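CDP-glucose-4,6-dehydratase (Yersinia pseudotuberculosis, PDB 1RKX) catalyses the dehydration of CDP-D-glucose to CDP-4-keto-6-deoxy-D-glucose, as an NAD-dependent enzyme of the extended short-chain dehydrogenase/reductase family. Local coordinates at residues Val108-Arg119 with Val167-Phe176. Residues are numbered along the deposited sequence; the frame is centred on the assembly and turned at random.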
loop_
_atom_site.group_PDB
_atom_site.type_symbol
_atom_site.label_atom_id
_atom_site.label_comp_id
_atom_site.label_asym_id
_atom_site.label_seq_id
_atom_site.Cartn_x
_atom_site.Cartn_y
_atom_site.Cartn_z
ATOM N N VAL C 108 23.267 0.397 -14.437
ATOM C CA VAL C 108 22.627 1.696 -14.323
ATOM C C VAL C 108 23.138 2.676 -15.381
ATOM O O VAL C 108 22.364 3.132 -16.219
ATOM C CB VAL C 108 22.815 2.298 -12.915
ATOM C CG1 VAL C 108 22.100 3.638 -12.822
ATOM C CG2 VAL C 108 22.256 1.344 -11.871
ATOM N N MET C 109 24.430 3.000 -15.366
ATOM C CA MET C 109 24.936 3.941 -16.361
ATOM C C MET C 109 24.823 3.399 -17.787
ATOM O O MET C 109 24.587 4.167 -18.725
ATOM C CB MET C 109 26.379 4.351 -16.055
ATOM C CG MET C 109 26.523 5.172 -14.762
ATOM S SD MET C 109 25.358 6.572 -14.604
ATOM C CE MET C 109 25.833 7.583 -15.997
ATOM N N GLY C 110 24.978 2.087 -17.943
ATOM C CA GLY C 110 24.856 1.479 -19.260
ATOM C C GLY C 110 23.479 1.777 -19.824
ATOM O O GLY C 110 23.332 2.125 -20.998
ATOM N N THR C 111 22.463 1.646 -18.978
ATOM C CA THR C 111 21.088 1.918 -19.378
ATOM C C THR C 111 20.936 3.413 -19.670
ATOM O O THR C 111 20.288 3.802 -20.643
ATOM C CB THR C 111 20.103 1.477 -18.271
ATOM O OG1 THR C 111 20.226 0.062 -18.073
ATOM C CG2 THR C 111 18.670 1.809 -18.658
ATOM N N VAL C 112 21.540 4.253 -18.831
ATOM C CA VAL C 112 21.481 5.696 -19.050
ATOM C C VAL C 112 22.097 6.057 -20.407
ATOM O O VAL C 112 21.502 6.812 -21.184
ATOM C CB VAL C 112 22.232 6.470 -17.933
ATOM C CG1 VAL C 112 22.403 7.936 -18.333
ATOM C CG2 VAL C 112 21.447 6.371 -16.622
ATOM N N TYR C 113 23.277 5.511 -20.697
ATOM C CA TYR C 113 23.954 5.783 -21.970
ATOM C C TYR C 113 23.132 5.316 -23.178
ATOM O O TYR C 113 23.105 5.980 -24.218
ATOM C CB TYR C 113 25.327 5.107 -21.997
ATOM C CG TYR C 113 26.312 5.632 -20.964
ATOM C CD1 TYR C 113 27.322 4.811 -20.468
ATOM C CD2 TYR C 113 26.229 6.942 -20.475
ATOM C CE1 TYR C 113 28.223 5.267 -19.512
ATOM C CE2 TYR C 113 27.133 7.413 -19.515
ATOM C CZ TYR C 113 28.122 6.565 -19.040
ATOM O OH TYR C 113 29.015 6.995 -18.088
ATOM N N LEU C 114 22.471 4.172 -23.044
ATOM C CA LEU C 114 21.650 3.646 -24.131
ATOM C C LEU C 114 20.473 4.577 -24.417
ATOM O O LEU C 114 20.219 4.942 -25.573
ATOM C CB LEU C 114 21.113 2.256 -23.775
ATOM C CG LEU C 114 20.200 1.689 -24.869
ATOM C CD1 LEU C 114 20.945 0.614 -25.636
ATOM C CD2 LEU C 114 18.926 1.138 -24.258
ATOM N N LEU C 115 19.758 4.962 -23.362
ATOM C CA LEU C 115 18.608 5.851 -23.502
ATOM C C LEU C 115 19.025 7.232 -24.006
ATOM O O LEU C 115 18.310 7.853 -24.796
ATOM C CB LEU C 115 17.860 5.965 -22.167
ATOM C CG LEU C 115 17.228 4.648 -21.690
ATOM C CD1 LEU C 115 16.677 4.799 -20.272
ATOM C CD2 LEU C 115 16.119 4.247 -22.660
ATOM N N GLU C 116 20.191 7.707 -23.571
ATOM C CA GLU C 116 20.685 9.008 -24.019
ATOM C C GLU C 116 20.983 8.956 -25.521
ATOM O O GLU C 116 20.671 9.891 -26.262
ATOM C CB GLU C 116 21.955 9.384 -23.245
ATOM C CG GLU C 116 22.505 10.785 -23.530
ATOM C CD GLU C 116 21.586 11.908 -23.065
ATOM O OE1 GLU C 116 20.571 11.640 -22.384
ATOM O OE2 GLU C 116 21.893 13.079 -23.382
ATOM N N ALA C 117 21.584 7.856 -25.968
ATOM C CA ALA C 117 21.907 7.692 -27.382
ATOM C C ALA C 117 20.624 7.698 -28.207
ATOM O O ALA C 117 20.534 8.359 -29.244
ATOM C CB ALA C 117 22.664 6.388 -27.600
ATOM N N ILE C 118 19.624 6.962 -27.732
ATOM C CA ILE C 118 18.346 6.881 -28.422
ATOM C C ILE C 118 17.697 8.260 -28.504
ATOM O O ILE C 118 17.135 8.643 -29.536
ATOM C CB ILE C 118 17.406 5.893 -27.696
ATOM C CG1 ILE C 118 17.979 4.478 -27.817
ATOM C CG2 ILE C 118 15.992 5.978 -28.273
ATOM C CD1 ILE C 118 17.216 3.415 -27.044
ATOM N N ARG C 119 17.799 9.006 -27.409
ATOM C CA ARG C 119 17.239 10.345 -27.322
ATOM C C ARG C 119 17.807 11.271 -28.402
ATOM O O ARG C 119 17.070 12.005 -29.062
ATOM C CB ARG C 119 17.535 10.918 -25.933
ATOM C CG ARG C 119 16.968 12.292 -25.656
ATOM C CD ARG C 119 17.016 12.592 -24.163
ATOM N NE ARG C 119 18.296 13.114 -23.690
ATOM C CZ ARG C 119 18.619 14.403 -23.699
ATOM N NH1 ARG C 119 17.753 15.298 -24.163
ATOM N NH2 ARG C 119 19.793 14.802 -23.223
ATOM N N VAL C 167 15.569 4.691 -13.736
ATOM C CA VAL C 167 16.179 5.445 -14.835
ATOM C C VAL C 167 15.272 5.462 -16.065
ATOM O O VAL C 167 15.046 6.516 -16.662
ATOM C CB VAL C 167 17.548 4.836 -15.249
ATOM C CG1 VAL C 167 18.007 5.413 -16.600
ATOM C CG2 VAL C 167 18.594 5.129 -14.174
ATOM N N THR C 168 14.765 4.296 -16.443
ATOM C CA THR C 168 13.903 4.200 -17.615
ATOM C C THR C 168 12.638 5.018 -17.410
ATOM O O THR C 168 12.186 5.704 -18.322
ATOM C CB THR C 168 13.524 2.740 -17.924
ATOM O OG1 THR C 168 14.712 1.951 -18.043
ATOM C CG2 THR C 168 12.751 2.665 -19.249
ATOM N N SER C 169 12.075 4.955 -16.206
ATOM C CA SER C 169 10.867 5.716 -15.895
ATOM C C SER C 169 11.095 7.225 -16.049
ATOM O O SER C 169 10.263 7.938 -16.626
ATOM C CB SER C 169 10.415 5.409 -14.467
ATOM O OG SER C 169 9.290 6.183 -14.117
ATOM N N SER C 170 12.219 7.716 -15.529
ATOM C CA SER C 170 12.512 9.142 -15.624
ATOM C C SER C 170 12.802 9.575 -17.058
ATOM O O SER C 170 12.330 10.626 -17.490
ATOM C CB SER C 170 13.698 9.526 -14.740
ATOM O OG SER C 170 13.995 10.914 -14.886
ATOM N N TYR C 171 13.575 8.777 -17.790
ATOM C CA TYR C 171 13.888 9.129 -19.173
ATOM C C TYR C 171 12.607 9.200 -19.990
ATOM O O TYR C 171 12.437 10.103 -20.807
ATOM C CB TYR C 171 14.855 8.119 -19.799
ATOM C CG TYR C 171 16.273 8.640 -19.901
ATOM C CD1 TYR C 171 17.106 8.686 -18.781
ATOM C CD2 TYR C 171 16.765 9.142 -21.107
ATOM C CE1 TYR C 171 18.395 9.223 -18.860
ATOM C CE2 TYR C 171 18.047 9.684 -21.197
ATOM C CZ TYR C 171 18.856 9.722 -20.074
ATOM O OH TYR C 171 20.124 10.259 -20.168
ATOM N N ARG C 172 11.701 8.252 -19.759
ATOM C CA ARG C 172 10.432 8.233 -20.477
ATOM C C ARG C 172 9.617 9.479 -20.147
ATOM O O ARG C 172 9.133 10.178 -21.042
ATOM C CB ARG C 172 9.625 6.979 -20.114
ATOM C CG ARG C 172 8.251 6.896 -20.781
ATOM C CD ARG C 172 7.607 5.533 -20.547
ATOM N NE ARG C 172 7.514 5.225 -19.123
ATOM C CZ ARG C 172 7.778 4.038 -18.587
ATOM N NH1 ARG C 172 8.157 3.021 -19.352
ATOM N NH2 ARG C 172 7.670 3.870 -17.274
ATOM N N ASN C 173 9.468 9.760 -18.858
ATOM C CA ASN C 173 8.699 10.917 -18.414
ATOM C C ASN C 173 9.281 12.243 -18.878
ATOM O O ASN C 173 8.544 13.162 -19.245
ATOM C CB ASN C 173 8.606 10.930 -16.888
ATOM C CG ASN C 173 7.603 9.929 -16.353
ATOM O OD1 ASN C 173 7.604 9.609 -15.164
ATOM N ND2 ASN C 173 6.730 9.437 -17.226
ATOM N N SER C 174 10.607 12.336 -18.858
ATOM C CA SER C 174 11.297 13.561 -19.234
ATOM C C SER C 174 11.547 13.758 -20.724
ATOM O O SER C 174 11.405 14.872 -21.230
ATOM C CB SER C 174 12.641 13.638 -18.508
ATOM O OG SER C 174 12.484 13.475 -17.106
ATOM N N PHE C 175 11.914 12.690 -21.424
ATOM C CA PHE C 175 12.246 12.810 -22.840
ATOM C C PHE C 175 11.408 12.030 -23.851
ATOM O O PHE C 175 11.451 12.330 -25.047
ATOM C CB PHE C 175 13.721 12.456 -23.021
ATOM C CG PHE C 175 14.625 13.116 -22.011
ATOM C CD1 PHE C 175 15.311 12.352 -21.064
ATOM C CD2 PHE C 175 14.783 14.502 -21.993
ATOM C CE1 PHE C 175 16.138 12.960 -20.117
ATOM C CE2 PHE C 175 15.608 15.121 -21.051
ATOM C CZ PHE C 175 16.287 14.348 -20.110
ATOM N N PHE C 176 10.661 11.034 -23.392
ATOM C CA PHE C 176 9.826 10.237 -24.293
ATOM C C PHE C 176 8.418 10.184 -23.713
ATOM O O PHE C 176 7.752 9.145 -23.750
ATOM C CB PHE C 176 10.380 8.810 -24.419
ATOM C CG PHE C 176 11.839 8.746 -24.792
ATOM C CD1 PHE C 176 12.772 8.195 -23.916
ATOM C CD2 PHE C 176 12.281 9.217 -26.028
ATOM C CE1 PHE C 176 14.123 8.109 -24.266
ATOM C CE2 PHE C 176 13.625 9.136 -26.389
ATOM C CZ PHE C 176 14.550 8.580 -25.507
#
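Segments 108-119 and 167-175 of helices 100-121 and 156-175 touch through Val112 with Val167 and Leu115 with Tyr171, running nearly parallel at 20° with a closest approach of their axes of 10.3 Å. Both belong to the Rossmann fold of the short-chain dehydrogenases, where, joined through strand 126-130, they illustrate how neighbouring helices on one side of a parallel sheet interlock by knobs-into-holes packing. Val167 is the first knob, set among Val108, Thr111, Val112 and Leu115, with its CG1 3.6 Å from Val112 CG2. One turn on, Tyr171 enters the hole formed by Val112, Leu115, Glu116 and Arg119. Leu115 CB lies over one face of the Tyr171 ring, 3.5 Å from Tyr171 CD2, while Phe175 CE1 covers the rim of the opposite face. The buried hydroxyl is satisfied by a short hydrogen bond, Tyr171 OH to Glu116 OE1 at 2.6 Å, with carboxylate and ring planes almost perpendicular. Arg119 grips the same carboxylate side-on, NE to OE1 and NH2 to OE2, which restrains the rotation of the carboxylate; His120 also bonds OE2. This concentration of donors probably favours the ionised acid. The Arg119 chain bends at chi3 (84°), which lays its guanidinium over the Phe175 ring, where it stacks with planes 28° apart in a cation-pi contact. Beyond the helix end, Phe176 points the edge of its ring at Arg119, Phe176 CZ 3.7 Å from Arg119 CA. At Glu116 OE1, the Tyr171 hydroxyl and Arg119 NE arrive from opposite faces of the carboxylate plane.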